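Local coordinates for protein aminoglycoside phosphotransferase (Alicyclobacillus acidocaldarius subsp. acidocaldarius, PDB 4PDY) that probably transfers a phosphate group to a small-molecule acceptor, as a member of the kinase-like phosphotransferase family, and holds a free histidine in this crystal, at residues Ala297-Pro302 against Ala337-Leu342; Ala65-Met70 against Asp102-Val107; Val124-Tyr129 against Cys231-Gln236; Ala137-Arg142 against Glu213-Ser218. All coordinates share one frame; numbering follows the deposited sequence.

Interaction 1 (Ala297-Pro302 against Ala337-Leu342); sequences AILRFP and AFLASL
The guanidinium group of Arg-300 lies flat against Leu-339. Over one face, near the rim of the group, sits Leu-339 CB, and it is 3.5 Å from Arg-300 NH1. Leu-339 CD1 lies 3.9 Å from Arg-300 CZ. The NH2 end of the group has its polar partners beyond the two segments. Arg-300 NH2 forms a salt bridge with Asp-195 and a hydrogen bond with Gln-336. The arginine chain starts with CG anti to the backbone N (chi1 173°) and then bends at chi2 and chi3. These bends carry the charged end across the leucine, and the two side chains cross obliquely.

The other branch of Leu-339 meets the preceding residue, Leu-299. Its CD2 rests 4.0 Å from Leu-299 CB. Leu-339 thus fits between two successive residues: CB and CD1 meet the arginine, CD2 meets Leu-299. No hydrogen bond joins the two segments.

The contact ties helix 289-300 to the long helix 319-347 in the helical part of the chain. Helix 189-203 supplies the acid for Arg-300, and helix 252-266 touches Leu-299.

The chemistry is mixed. Leu-339 packs on the aliphatic CB of Leu-299 and on one face of the guanidinium, while NH2 is bonded elsewhere. Burial of this arginine is therefore compatible with its charge, which Asp-195 probably offsets.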
# COMPACT_ATOMS: atom_id res chain seq x y z
N ALA A 297 4.42 -7.02 14.59
CA ALA A 297 3.61 -6.08 15.36
C ALA A 297 2.44 -5.55 14.52
O ALA A 297 1.28 -5.48 14.96
CB ALA A 297 4.45 -4.91 15.85
N ILE A 298 2.77 -5.21 13.28
CA ILE A 298 1.76 -4.68 12.39
C ILE A 298 0.75 -5.77 12.01
O ILE A 298 -0.46 -5.56 12.11
CB ILE A 298 2.41 -4.07 11.12
CG1 ILE A 298 3.23 -2.83 11.47
CG2 ILE A 298 1.35 -3.67 10.09
CD1 ILE A 298 4.29 -2.50 10.46
N LEU A 299 1.23 -6.93 11.54
CA LEU A 299 0.33 -8.01 11.15
C LEU A 299 -0.54 -8.57 12.26
O LEU A 299 -1.68 -8.98 12.01
CB LEU A 299 1.08 -9.17 10.58
CG LEU A 299 1.77 -8.97 9.27
CD1 LEU A 299 2.45 -10.26 8.86
CD2 LEU A 299 0.74 -8.54 8.23
N ARG A 300 -0.02 -8.58 13.49
CA ARG A 300 -0.78 -9.14 14.59
C ARG A 300 -2.00 -8.30 14.91
O ARG A 300 -3.01 -8.82 15.39
CB ARG A 300 0.13 -9.23 15.83
CG ARG A 300 -0.53 -9.65 17.14
CD ARG A 300 -1.21 -11.00 17.11
NE ARG A 300 -0.25 -12.09 17.05
CZ ARG A 300 -0.59 -13.38 17.02
NH1 ARG A 300 0.38 -14.29 17.01
NH2 ARG A 300 -1.87 -13.76 17.04
N PHE A 301 -1.92 -6.99 14.68
CA PHE A 301 -3.06 -6.12 15.00
C PHE A 301 -4.27 -6.52 14.14
O PHE A 301 -4.09 -6.74 12.94
CB PHE A 301 -2.77 -4.66 14.73
CG PHE A 301 -3.77 -3.76 15.35
CD1 PHE A 301 -3.61 -3.31 16.66
CD2 PHE A 301 -4.91 -3.40 14.64
CE1 PHE A 301 -4.56 -2.50 17.24
CE2 PHE A 301 -5.87 -2.59 15.22
CZ PHE A 301 -5.70 -2.14 16.52
N PRO A 302 -5.47 -6.59 14.72
CA PRO A 302 -6.68 -6.93 13.96
C PRO A 302 -7.21 -5.73 13.14
O PRO A 302 -8.25 -5.15 13.43
CB PRO A 302 -7.66 -7.39 15.04
CG PRO A 302 -7.30 -6.56 16.23
CD PRO A 302 -5.79 -6.38 16.16
N ALA A 337 -2.77 -19.49 13.07
CA ALA A 337 -1.75 -20.52 12.81
C ALA A 337 -0.54 -19.96 12.07
O ALA A 337 0.61 -20.30 12.35
CB ALA A 337 -2.35 -21.66 12.00
N PHE A 338 -0.80 -19.10 11.11
CA PHE A 338 0.28 -18.49 10.36
C PHE A 338 1.14 -17.60 11.25
O PHE A 338 2.37 -17.66 11.21
CB PHE A 338 -0.18 -17.67 9.16
CG PHE A 338 0.94 -16.89 8.56
CD1 PHE A 338 1.89 -17.52 7.77
CD2 PHE A 338 1.15 -15.57 8.93
CE1 PHE A 338 3.01 -16.82 7.33
CE2 PHE A 338 2.24 -14.87 8.47
CZ PHE A 338 3.17 -15.49 7.66
N LEU A 339 0.47 -16.75 12.03
CA LEU A 339 1.20 -15.83 12.90
C LEU A 339 1.98 -16.59 13.96
O LEU A 339 3.06 -16.16 14.31
CB LEU A 339 0.28 -14.79 13.52
CG LEU A 339 -0.38 -13.84 12.50
CD1 LEU A 339 -1.47 -13.04 13.19
CD2 LEU A 339 0.65 -12.93 11.85
N ALA A 340 1.45 -17.72 14.41
CA ALA A 340 2.14 -18.57 15.37
C ALA A 340 3.42 -19.18 14.82
O ALA A 340 4.47 -19.18 15.46
CB ALA A 340 1.21 -19.67 15.84
N SER A 341 3.33 -19.72 13.61
CA SER A 341 4.51 -20.31 12.96
C SER A 341 5.55 -19.24 12.64
O SER A 341 6.75 -19.49 12.78
CB SER A 341 4.12 -21.09 11.70
OG SER A 341 3.38 -20.27 10.82
N LEU A 342 5.12 -18.05 12.22
CA LEU A 342 6.06 -16.96 11.95
C LEU A 342 6.80 -16.54 13.23
O LEU A 342 8.00 -16.33 13.22
CB LEU A 342 5.38 -15.75 11.31
CG LEU A 342 6.25 -14.51 11.06
CD1 LEU A 342 7.42 -14.84 10.15
CD2 LEU A 342 5.39 -13.38 10.49

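Interaction 2 (Ala65-Met70 against Asp102-Val107); sequences AHCRIM and DFTYYV
Met-70, present as selenomethionine, meets the ring of Tyr-106 with its terminal methyl. The two side chains cross at about a right angle. CE stands over one ring face, 15° off the normal, and lies 4.3 Å from the ring centroid. This is a CH-pi contact, displaced toward the CE2-CZ bond: Met-70 CE is 4.2 Å from both Tyr-106 CZ and CE2. The methionine chain runs extended from the helix and turns only at chi3 (66°), which sets the methyl over the ring.

Cys-67, one helical turn earlier, approaches the same ring obliquely. Its SG is 4.2 Å from Tyr-106 CD2, in a sulfur-aromatic contact. Here helix 64-79 packs on strand 103-109 of the antiparallel sheet, as in the N-terminal lobe of kinase-like folds. The short segments run roughly parallel, with 24° between their directions and 10.2 Å between their axes.

Further toward the start of the strand, Thr-104 turns its methyl to the helix, with CG2 4.3 Å from Cys-67 CB. Its hydroxyl bonds instead to Ile-62 O and to Arg-99. Tyr-106 OH has its own partner, the carboxylate of Glu-245, which anchors the far end of the ring.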
# COMPACT_ATOMS: atom_id res chain seq x y z
N ALA A 65 5.49 21.25 -5.98
CA ALA A 65 6.75 21.00 -5.27
C ALA A 65 6.91 19.51 -4.92
O ALA A 65 8.01 18.96 -4.98
CB ALA A 65 6.84 21.83 -4.01
N HIS A 66 5.80 18.87 -4.57
CA HIS A 66 5.77 17.46 -4.25
C HIS A 66 6.05 16.64 -5.51
O HIS A 66 6.84 15.71 -5.52
CB HIS A 66 4.44 17.12 -3.59
CG HIS A 66 4.27 15.70 -3.18
ND1 HIS A 66 3.11 15.24 -2.60
CD2 HIS A 66 5.08 14.62 -3.32
CE1 HIS A 66 3.21 13.94 -2.40
NE2 HIS A 66 4.39 13.53 -2.83
N CYS A 67 5.42 17.04 -6.61
CA CYS A 67 5.69 16.34 -7.88
C CYS A 67 7.19 16.40 -8.23
O CYS A 67 7.77 15.40 -8.66
CB CYS A 67 4.83 16.91 -9.01
SG CYS A 67 4.83 15.94 -10.52
N ARG A 68 7.80 17.56 -8.03
CA ARG A 68 9.22 17.70 -8.30
C ARG A 68 10.11 16.79 -7.46
O ARG A 68 11.00 16.12 -8.01
CB ARG A 68 9.67 19.16 -8.20
CG ARG A 68 9.07 20.00 -9.31
CD ARG A 68 9.62 21.40 -9.29
NE ARG A 68 9.01 22.20 -10.34
CZ ARG A 68 9.44 22.27 -11.60
NH1 ARG A 68 10.49 21.57 -12.02
NH2 ARG A 68 8.78 23.04 -12.46
N ILE A 69 9.90 16.75 -6.13
CA ILE A 69 10.72 15.85 -5.32
C ILE A 69 10.46 14.38 -5.67
O ILE A 69 11.37 13.54 -5.60
CB ILE A 69 10.62 16.13 -3.81
CG1 ILE A 69 11.76 15.40 -3.09
CG2 ILE A 69 9.28 15.72 -3.26
CD1 ILE A 69 11.83 15.65 -1.60
N MSE A 70 9.22 14.06 -6.02
CA MSE A 70 8.87 12.70 -6.40
C MSE A 70 9.69 12.27 -7.62
O MSE A 70 10.28 11.19 -7.66
CB MSE A 70 7.36 12.64 -6.64
CG MSE A 70 6.86 11.23 -6.90
SE MSE A 70 4.93 11.26 -7.25
CE MSE A 70 4.97 12.27 -8.92
N ASP A 102 -6.42 23.98 -10.91
CA ASP A 102 -6.22 23.44 -9.57
C ASP A 102 -5.82 21.98 -9.51
O ASP A 102 -5.82 21.40 -8.44
CB ASP A 102 -7.44 23.67 -8.66
CG ASP A 102 -7.07 23.62 -7.18
OD1 ASP A 102 -6.07 24.29 -6.85
OD2 ASP A 102 -7.75 22.89 -6.40
N PHE A 103 -5.44 21.40 -10.64
CA PHE A 103 -4.90 20.04 -10.68
C PHE A 103 -3.46 20.03 -11.18
O PHE A 103 -3.07 20.89 -11.96
CB PHE A 103 -5.72 19.14 -11.61
CG PHE A 103 -7.12 18.85 -11.12
CD1 PHE A 103 -7.33 18.11 -9.96
CD2 PHE A 103 -8.22 19.32 -11.81
CE1 PHE A 103 -8.61 17.82 -9.53
CE2 PHE A 103 -9.50 19.03 -11.40
CZ PHE A 103 -9.70 18.29 -10.25
N THR A 104 -2.70 19.04 -10.73
CA THR A 104 -1.36 18.79 -11.21
C THR A 104 -1.44 17.54 -12.09
O THR A 104 -1.81 16.48 -11.62
CB THR A 104 -0.38 18.54 -10.03
OG1 THR A 104 -0.37 19.70 -9.18
CG2 THR A 104 1.03 18.22 -10.51
N TYR A 105 -1.13 17.69 -13.36
CA TYR A 105 -1.12 16.58 -14.31
C TYR A 105 0.30 16.12 -14.56
O TYR A 105 1.19 16.95 -14.77
CB TYR A 105 -1.74 17.04 -15.63
CG TYR A 105 -3.20 17.43 -15.52
CD1 TYR A 105 -4.20 16.47 -15.61
CD2 TYR A 105 -3.57 18.74 -15.29
CE1 TYR A 105 -5.53 16.81 -15.52
CE2 TYR A 105 -4.90 19.09 -15.17
CZ TYR A 105 -5.88 18.13 -15.26
OH TYR A 105 -7.21 18.47 -15.20
N TYR A 106 0.49 14.81 -14.60
CA TYR A 106 1.77 14.27 -15.04
C TYR A 106 1.56 13.02 -15.85
O TYR A 106 0.55 12.35 -15.70
CB TYR A 106 2.74 14.05 -13.84
CG TYR A 106 2.29 13.04 -12.83
CD1 TYR A 106 2.60 11.70 -12.99
CD2 TYR A 106 1.62 13.42 -11.68
CE1 TYR A 106 2.19 10.74 -12.09
CE2 TYR A 106 1.20 12.46 -10.76
CZ TYR A 106 1.51 11.12 -10.96
OH TYR A 106 1.12 10.15 -10.06
N VAL A 107 2.53 12.75 -16.72
CA VAL A 107 2.41 11.74 -17.75
C VAL A 107 3.60 10.80 -17.64
O VAL A 107 4.74 11.24 -17.45
CB VAL A 107 2.38 12.42 -19.14
CG1 VAL A 107 2.33 11.39 -20.25
CG2 VAL A 107 1.20 13.39 -19.28

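Interaction 3 (Val124-Tyr129 against Cys231-Gln236); sequences VAQTAY and CLYTPQ. With HIS (histidine), chain B.
Thr-127 and Cys-231 join helix 121-137 to strand 231-233, the middle strand of a small three-stranded antiparallel sheet. The fold is that of the kinase-like phosphotransferases, and this sheet adjoins the histidine pocket. Thr-127 places CG2 anti to its backbone N and OG1 anti to the carbonyl carbon (chi1 -55°). The methyl is then the branch nearer the cysteine sulfur, at 3.8 Å from Thr-127 CG2 to Cys-231 SG. The hydroxyl is bonded back along the helix to His-123 O.

Gln-126 makes the second contact. CB and CG face the strand, and a bend beyond CG turns the amide away. Gln-126 CG lies 4.0 Å from Tyr-233 CE1, and CB is 4.1 Å from the same ring atom. The approach is oblique, and the amide and ring planes are 70° apart. Tyr-233 has its CG anti to the backbone N (chi1 -170°), which brings the ring round to the helix. Its position is fixed further by stacking on His-123 and by a hydrogen bond between OH and Glu-122. Val-239 on the next strand touches Gln-126, Thr-127 and Cys-231.

Between these two strand residues, Leu-232 points away from the helix and lines the ligand pocket. Its CD1 touches the bound histidine, 3.7 Å from the ligand CA.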
# COMPACT_ATOMS: atom_id res chain seq x y z
N VAL A 124 3.68 -11.93 -5.75
CA VAL A 124 4.10 -11.37 -4.46
C VAL A 124 5.62 -11.24 -4.38
O VAL A 124 6.16 -10.22 -3.95
CB VAL A 124 3.56 -12.23 -3.31
CG1 VAL A 124 4.11 -11.72 -1.98
CG2 VAL A 124 2.06 -12.19 -3.26
N ALA A 125 6.31 -12.27 -4.88
CA ALA A 125 7.76 -12.28 -4.88
C ALA A 125 8.30 -11.06 -5.61
O ALA A 125 9.21 -10.37 -5.16
CB ALA A 125 8.27 -13.55 -5.58
N GLN A 126 7.78 -10.84 -6.82
CA GLN A 126 8.28 -9.75 -7.65
C GLN A 126 7.89 -8.36 -7.12
O GLN A 126 8.66 -7.42 -7.29
CB GLN A 126 7.90 -9.94 -9.13
CG GLN A 126 8.65 -11.12 -9.76
CD GLN A 126 10.16 -10.97 -9.62
OE1 GLN A 126 10.72 -9.91 -9.91
NE2 GLN A 126 10.82 -12.01 -9.12
N THR A 127 6.69 -8.26 -6.55
CA THR A 127 6.30 -7.01 -5.88
C THR A 127 7.24 -6.69 -4.70
O THR A 127 7.72 -5.59 -4.61
CB THR A 127 4.83 -7.07 -5.42
OG1 THR A 127 3.99 -7.38 -6.55
CG2 THR A 127 4.37 -5.76 -4.82
N ALA A 128 7.51 -7.69 -3.88
CA ALA A 128 8.42 -7.54 -2.76
C ALA A 128 9.82 -7.14 -3.25
O ALA A 128 10.45 -6.25 -2.70
CB ALA A 128 8.48 -8.83 -1.97
N TYR A 129 10.32 -7.81 -4.28
CA TYR A 129 11.63 -7.51 -4.81
C TYR A 129 11.71 -6.05 -5.22
O TYR A 129 12.67 -5.33 -4.91
CB TYR A 129 11.92 -8.47 -5.98
CG TYR A 129 13.34 -8.48 -6.50
CD1 TYR A 129 14.41 -8.68 -5.65
CD2 TYR A 129 13.59 -8.38 -7.87
CE1 TYR A 129 15.71 -8.72 -6.14
CE2 TYR A 129 14.87 -8.42 -8.36
CZ TYR A 129 15.93 -8.59 -7.50
OH TYR A 129 17.21 -8.63 -7.98
N CYS A 231 0.93 -2.05 -8.91
CA CYS A 231 2.00 -3.03 -8.94
C CYS A 231 1.81 -3.87 -10.20
O CYS A 231 1.13 -4.87 -10.18
CB CYS A 231 1.96 -3.91 -7.68
SG CYS A 231 2.14 -3.01 -6.13
N LEU A 232 2.41 -3.42 -11.30
CA LEU A 232 2.11 -4.04 -12.59
C LEU A 232 3.08 -5.18 -12.86
O LEU A 232 4.29 -4.97 -12.95
CB LEU A 232 2.23 -2.98 -13.66
CG LEU A 232 1.24 -1.82 -13.51
CD1 LEU A 232 1.45 -0.83 -14.63
CD2 LEU A 232 -0.19 -2.32 -13.48
N TYR A 233 2.55 -6.39 -12.97
CA TYR A 233 3.33 -7.58 -13.30
C TYR A 233 3.41 -7.66 -14.83
O TYR A 233 2.38 -7.73 -15.53
CB TYR A 233 2.68 -8.83 -12.73
CG TYR A 233 3.54 -10.05 -12.83
CD1 TYR A 233 4.44 -10.36 -11.81
CD2 TYR A 233 3.47 -10.90 -13.91
CE1 TYR A 233 5.26 -11.47 -11.88
CE2 TYR A 233 4.27 -12.00 -14.02
CZ TYR A 233 5.17 -12.30 -12.99
OH TYR A 233 5.97 -13.41 -13.08
N THR A 234 4.63 -7.58 -15.34
CA THR A 234 4.86 -7.35 -16.76
C THR A 234 5.12 -8.67 -17.51
O THR A 234 5.38 -9.70 -16.88
CB THR A 234 6.11 -6.48 -17.00
OG1 THR A 234 7.27 -7.25 -16.66
CG2 THR A 234 6.07 -5.18 -16.20
N PRO A 235 5.08 -8.64 -18.85
CA PRO A 235 5.47 -9.82 -19.63
C PRO A 235 6.93 -10.29 -19.41
O PRO A 235 7.25 -11.43 -19.74
CB PRO A 235 5.21 -9.38 -21.08
CG PRO A 235 4.22 -8.27 -20.97
CD PRO A 235 4.53 -7.57 -19.69
N GLN A 236 7.79 -9.44 -18.86
CA GLN A 236 9.13 -9.88 -18.46
C GLN A 236 9.18 -10.40 -17.01
O GLN A 236 10.25 -10.68 -16.48
CB GLN A 236 10.19 -8.80 -18.71
CG GLN A 236 10.61 -8.67 -20.19
CD GLN A 236 11.59 -9.76 -20.72
OE1 GLN A 236 12.68 -10.02 -20.15
NE2 GLN A 236 11.22 -10.36 -21.86
N HIS B . -0.70 -1.45 -18.01
CA HIS B . -1.49 -1.08 -16.85
C HIS B . -2.72 -1.98 -16.77
O HIS B . -3.77 -1.65 -17.20
CB HIS B . -1.95 0.38 -16.91
CG HIS B . -0.84 1.39 -16.76
ND1 HIS B . -0.95 2.49 -15.93
CD2 HIS B . 0.38 1.49 -17.35
CE1 HIS B . 0.15 3.21 -16.01
NE2 HIS B . 0.98 2.62 -16.86
OXT HIS B . -2.65 -3.10 -16.25

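Interaction 4 (Ala137-Arg142 against Glu213-Ser218); sequences ATRSFR and EAERSS
Ser-140 N donates to Ser-218 O, the one direct hydrogen bond between the two segments. The N-to-O distance is 3.0 Å, and the N-H...O angle of 133° shows a clearly bent bond. The donor lies in the carbonyl plane. The same oxygen also accepts from a water, 2.7 Å from water O to Ser-218 O. That water is 2.6 Å from Ser-140 OG, so it bridges the serine hydroxyl to the helix carbonyl.

The acceptor belongs to the last residue of helix 206-218. The donor sits in a type II beta turn, Thr-138 to Phe-141, just after helix 121-137. The turn is closed by Phe-141 N bonding to Thr-138 O. Thr-138 OG1 has partners outside, among them Trp-221 N.

Arg-139 runs beside the helix end. Its chain is extended until chi3 (-82°), where it bends and sets NH1 3.4 Å from Ser-218 CB. Arg-139 CG also packs 3.5 Å from Ser-218 O. Toward Glu-215 there is only charge proximity, with Arg-139 NH2 4.4 Å from Glu-215 OE2 and the oxygen well out of the guanidinium plane. The stronger partner of Glu-215 is the backbone N of Arg-252, which bonds to OE1.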
# COMPACT_ATOMS: atom_id res chain seq x y z
N ALA A 137 17.48 1.71 -3.14
CA ALA A 137 17.96 2.73 -4.07
C ALA A 137 17.74 4.17 -3.60
O ALA A 137 18.28 5.09 -4.20
CB ALA A 137 17.32 2.55 -5.45
N THR A 138 16.91 4.34 -2.58
CA THR A 138 16.59 5.67 -2.06
C THR A 138 17.15 5.93 -0.66
O THR A 138 16.82 6.93 -0.03
CB THR A 138 15.08 5.92 -2.06
OG1 THR A 138 14.40 4.90 -1.33
CG2 THR A 138 14.54 5.96 -3.50
N ARG A 139 18.00 5.02 -0.18
CA ARG A 139 18.64 5.21 1.13
C ARG A 139 19.33 6.56 1.15
O ARG A 139 19.96 6.97 0.18
CB ARG A 139 19.67 4.09 1.31
CG ARG A 139 20.34 4.01 2.66
CD ARG A 139 21.12 2.71 2.80
NE ARG A 139 20.27 1.58 3.18
CZ ARG A 139 20.09 1.13 4.43
NH1 ARG A 139 20.71 1.70 5.46
NH2 ARG A 139 19.28 0.10 4.67
N SER A 140 19.20 7.26 2.27
CA SER A 140 19.87 8.53 2.45
C SER A 140 19.35 9.68 1.57
O SER A 140 19.89 10.78 1.66
CB SER A 140 21.40 8.41 2.27
OG SER A 140 21.96 7.52 3.22
N PHE A 141 18.31 9.45 0.75
CA PHE A 141 17.81 10.49 -0.15
C PHE A 141 16.73 11.30 0.55
O PHE A 141 15.68 10.76 0.89
CB PHE A 141 17.23 9.91 -1.44
CG PHE A 141 16.72 10.98 -2.39
CD1 PHE A 141 17.62 11.75 -3.11
CD2 PHE A 141 15.38 11.30 -2.47
CE1 PHE A 141 17.17 12.78 -3.93
CE2 PHE A 141 14.92 12.33 -3.27
CZ PHE A 141 15.83 13.06 -4.02
N ARG A 142 17.00 12.58 0.76
CA ARG A 142 16.04 13.52 1.36
C ARG A 142 15.28 12.90 2.52
O ARG A 142 14.06 12.95 2.61
CB ARG A 142 15.08 14.04 0.29
CG ARG A 142 15.76 14.81 -0.85
CD ARG A 142 16.32 16.15 -0.43
NE ARG A 142 15.29 17.01 0.17
CZ ARG A 142 14.46 17.82 -0.52
NH1 ARG A 142 14.51 17.91 -1.85
NH2 ARG A 142 13.58 18.56 0.12
N GLU A 213 13.65 3.45 14.61
CA GLU A 213 14.50 4.63 14.72
C GLU A 213 15.71 4.57 13.81
O GLU A 213 16.10 5.59 13.21
CB GLU A 213 14.93 4.83 16.16
CG GLU A 213 13.79 5.15 17.10
CD GLU A 213 14.22 5.20 18.57
OE1 GLU A 213 15.28 4.62 18.93
OE2 GLU A 213 13.48 5.82 19.36
N ALA A 214 16.33 3.40 13.70
CA ALA A 214 17.47 3.22 12.80
C ALA A 214 17.05 3.46 11.34
O ALA A 214 17.78 4.11 10.59
CB ALA A 214 18.05 1.83 12.95
N GLU A 215 15.89 2.94 10.95
CA GLU A 215 15.36 3.18 9.60
C GLU A 215 15.13 4.65 9.33
O GLU A 215 15.46 5.15 8.26
CB GLU A 215 14.07 2.38 9.41
CG GLU A 215 14.30 0.92 9.07
CD GLU A 215 14.74 0.70 7.63
OE1 GLU A 215 13.96 0.98 6.70
OE2 GLU A 215 15.87 0.26 7.41
N ARG A 216 14.56 5.36 10.32
CA ARG A 216 14.35 6.81 10.22
C ARG A 216 15.67 7.53 9.94
O ARG A 216 15.71 8.46 9.12
CB ARG A 216 13.70 7.36 11.49
CG ARG A 216 13.27 8.82 11.38
CD ARG A 216 12.12 9.16 12.32
NE ARG A 216 12.01 10.60 12.56
CZ ARG A 216 10.98 11.20 13.15
NH1 ARG A 216 9.94 10.49 13.58
NH2 ARG A 216 10.99 12.52 13.32
N SER A 217 16.74 7.10 10.60
CA SER A 217 18.04 7.71 10.41
C SER A 217 18.69 7.40 9.06
O SER A 217 19.20 8.30 8.41
CB SER A 217 18.98 7.33 11.57
OG SER A 217 20.26 7.90 11.41
N SER A 218 18.64 6.13 8.64
CA SER A 218 19.31 5.71 7.41
C SER A 218 18.51 6.07 6.15
O SER A 218 19.05 6.15 5.04
CB SER A 218 19.57 4.20 7.43
OG SER A 218 18.36 3.48 7.53
O HOH W 1 21.68 5.57 4.90

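Interactions 1, 2 and 3 are buried, while interaction 4 is partly open to solvent. The buried contacts have no hydrogen bond between their segments. They rest on leucine against a guanidinium face, on methyl and sulfur against a ring, and on methyl against thiol. Interaction 4 rests on a backbone bond and a bridging water. Interaction 1 pairs two helices; interactions 2 and 3 each set a helix against a strand, but in different sheets. Interactions 1 and 2 lie on opposite sides of the chain's centre. Interaction 3 uses helix 121-137, and interaction 4 uses the turn that follows it. Interactions 2 and 4 touch where Ile-69 CD1 packs 3.5 Å from Arg-142 NH1. Interaction 3 alone includes a histidine-pocket residue.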